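Local coordinates for extracellular solute-binding protein family 5 (Brucella melitensis, PDB 4ONY) that probably serves as the periplasmic substrate-binding component of an ABC transporter, likely one that imports peptides or related solutes, at residues W114-L119 with S168-F173. Residues are numbered along the deposited sequence; the frame is centred on the assembly and turned at random.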
loop_
_atom_site.group_PDB
_atom_site.type_symbol
_atom_site.label_atom_id
_atom_site.label_comp_id
_atom_site.label_asym_id
_atom_site.label_seq_id
_atom_site.Cartn_x
_atom_site.Cartn_y
_atom_site.Cartn_z
ATOM N N TRP A 114 20.188 19.298 2.320
ATOM C CA TRP A 114 20.213 19.507 0.852
ATOM C C TRP A 114 20.435 18.200 0.133
ATOM O O TRP A 114 20.933 17.240 0.740
ATOM C CB TRP A 114 21.316 20.518 0.414
ATOM C CG TRP A 114 22.695 20.130 0.829
ATOM C CD1 TRP A 114 23.353 20.544 1.939
ATOM C CD2 TRP A 114 23.583 19.225 0.153
ATOM N NE1 TRP A 114 24.593 19.965 2.006
ATOM C CE2 TRP A 114 24.768 19.155 0.922
ATOM C CE3 TRP A 114 23.490 18.461 -1.018
ATOM C CZ2 TRP A 114 25.842 18.330 0.577
ATOM C CZ3 TRP A 114 24.585 17.672 -1.393
ATOM C CH2 TRP A 114 25.742 17.606 -0.591
ATOM N N VAL A 115 20.038 18.160 -1.147
ATOM C CA VAL A 115 20.327 17.033 -2.023
ATOM C C VAL A 115 20.660 17.594 -3.392
ATOM O O VAL A 115 20.080 18.584 -3.820
ATOM C CB VAL A 115 19.171 15.988 -2.068
ATOM C CG1 VAL A 115 17.909 16.588 -2.657
ATOM C CG2 VAL A 115 19.566 14.742 -2.872
ATOM N N GLU A 116 21.612 16.985 -4.070
ATOM C CA GLU A 116 22.038 17.457 -5.377
ATOM C C GLU A 116 22.087 16.291 -6.382
ATOM O O GLU A 116 22.608 15.239 -6.075
ATOM C CB GLU A 116 23.394 18.174 -5.269
ATOM C CG GLU A 116 23.953 18.664 -6.616
ATOM C CD GLU A 116 25.160 19.615 -6.454
ATOM O OE1 GLU A 116 25.576 19.890 -5.323
ATOM O OE2 GLU A 116 25.661 20.172 -7.438
ATOM N N PHE A 117 21.512 16.506 -7.558
ATOM C CA PHE A 117 21.382 15.488 -8.602
ATOM C C PHE A 117 22.137 15.950 -9.798
ATOM O O PHE A 117 22.094 17.153 -10.134
ATOM C CB PHE A 117 19.917 15.336 -9.004
ATOM C CG PHE A 117 19.016 14.937 -7.870
ATOM C CD1 PHE A 117 18.902 13.594 -7.485
ATOM C CD2 PHE A 117 18.269 15.889 -7.194
ATOM C CE1 PHE A 117 18.063 13.215 -6.437
ATOM C CE2 PHE A 117 17.463 15.519 -6.138
ATOM C CZ PHE A 117 17.344 14.185 -5.763
ATOM N N THR A 118 22.811 15.030 -10.459
ATOM C CA THR A 118 23.442 15.323 -11.722
ATOM C C THR A 118 22.766 14.452 -12.757
ATOM O O THR A 118 22.737 13.234 -12.612
ATOM C CB THR A 118 24.948 15.072 -11.661
ATOM O OG1 THR A 118 25.479 15.800 -10.559
ATOM C CG2 THR A 118 25.664 15.485 -12.956
ATOM N N LEU A 119 22.181 15.104 -13.763
ATOM C CA LEU A 119 21.431 14.422 -14.804
ATOM C C LEU A 119 22.357 13.661 -15.743
ATOM O O LEU A 119 23.499 14.054 -15.970
ATOM C CB LEU A 119 20.614 15.410 -15.629
ATOM C CG LEU A 119 19.633 16.302 -14.847
ATOM C CD1 LEU A 119 18.926 17.278 -15.789
ATOM C CD2 LEU A 119 18.631 15.424 -14.136
ATOM N N SER A 168 23.690 19.840 -13.241
ATOM C CA SER A 168 23.455 19.615 -11.794
ATOM C C SER A 168 22.452 20.565 -11.171
ATOM O O SER A 168 22.468 21.758 -11.429
ATOM C CB SER A 168 24.743 19.759 -11.004
ATOM O OG SER A 168 25.511 18.607 -11.177
ATOM N N VAL A 169 21.628 20.031 -10.294
ATOM C CA VAL A 169 20.625 20.810 -9.605
ATOM C C VAL A 169 20.604 20.468 -8.130
ATOM O O VAL A 169 20.565 19.311 -7.748
ATOM C CB VAL A 169 19.246 20.663 -10.271
ATOM C CG1 VAL A 169 18.744 19.198 -10.278
ATOM C CG2 VAL A 169 18.250 21.546 -9.573
ATOM N N ARG A 170 20.603 21.482 -7.289
ATOM C CA ARG A 170 20.603 21.294 -5.844
ATOM C C ARG A 170 19.335 21.843 -5.185
ATOM O O ARG A 170 18.926 22.954 -5.466
ATOM C CB ARG A 170 21.827 21.968 -5.209
ATOM C CG ARG A 170 21.815 21.827 -3.696
ATOM C CD ARG A 170 22.967 22.516 -2.972
ATOM N NE ARG A 170 24.221 21.798 -3.165
ATOM C CZ ARG A 170 25.172 21.607 -2.232
ATOM N NH1 ARG A 170 25.042 22.089 -0.986
ATOM N NH2 ARG A 170 26.286 20.936 -2.548
ATOM N N PHE A 171 18.725 21.041 -4.321
ATOM C CA PHE A 171 17.571 21.448 -3.499
ATOM C C PHE A 171 18.078 21.661 -2.085
ATOM O O PHE A 171 18.640 20.737 -1.493
ATOM C CB PHE A 171 16.528 20.313 -3.453
ATOM C CG PHE A 171 15.913 19.994 -4.785
ATOM C CD1 PHE A 171 16.591 19.245 -5.724
ATOM C CD2 PHE A 171 14.646 20.435 -5.096
ATOM C CE1 PHE A 171 16.014 18.950 -6.955
ATOM C CE2 PHE A 171 14.073 20.157 -6.318
ATOM C CZ PHE A 171 14.761 19.423 -7.256
ATOM N N THR A 172 17.922 22.859 -1.551
ATOM C CA THR A 172 18.229 23.123 -0.139
ATOM C C THR A 172 16.936 23.258 0.640
ATOM O O THR A 172 16.061 24.031 0.246
ATOM C CB THR A 172 19.049 24.413 0.004
ATOM O OG1 THR A 172 20.180 24.332 -0.843
ATOM C CG2 THR A 172 19.504 24.647 1.469
ATOM N N PHE A 173 16.809 22.503 1.726
ATOM C CA PHE A 173 15.566 22.408 2.456
ATOM C C PHE A 173 15.499 23.355 3.634
ATOM O O PHE A 173 16.517 23.798 4.130
ATOM C CB PHE A 173 15.336 20.959 2.923
ATOM C CG PHE A 173 15.391 19.973 1.790
ATOM C CD1 PHE A 173 14.505 20.098 0.724
ATOM C CD2 PHE A 173 16.353 19.014 1.739
ATOM C CE1 PHE A 173 14.566 19.243 -0.350
ATOM C CE2 PHE A 173 16.400 18.136 0.674
ATOM C CZ PHE A 173 15.501 18.246 -0.373
#
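The guanidinium of Arg170 lies flat on one face of the Trp114 indole, the two planes only 15° apart; the backbone N of Glu116 lies in the indole plane, at its edge. Arg170 NH1 sits over the ring system's centre, 3.4 Å from Trp114 CD2, while CZ stands above the six-membered ring in cation-pi geometry. At the guanidinium's edge, near its plane, Glu116 OE1 accepts from both Arg170 NE (3.2 Å) and Arg170 NH2 (3.0 Å), a side-on salt bridge that, with the stacking, should fix the cation's rotation. The carboxylate is turned 69° from the guanidinium, and NE approaches OE1 from above the carboxylate plane. The Arg170 chain is extended to CD and bends at chi3 (-73°), which turns NE out of the line of the chain; Thr164 on strand 158-165 holds Glu116 OE2.

Both are inner strands of this family 5 solute-binding protein's branched antiparallel sheet, between strands 97-108 and 158-165. Val115 with Phe171 and Phe117 with Val169 are hydrogen-bonded pairs, each closed by two backbone bonds. Further along the face bearing Trp114, Glu116 and Arg170, Thr118 OG1 and Ser168 OG hydrogen-bond at 2.9 Å. On the opposite face, with Val115, Phe117, Val169 and Phe171 all buried, Phe117 and Phe171 cross at about a right angle, Phe171 CD1 in plane at the Phe117 ring edge, and Ile185 of helix 181-187 touches both.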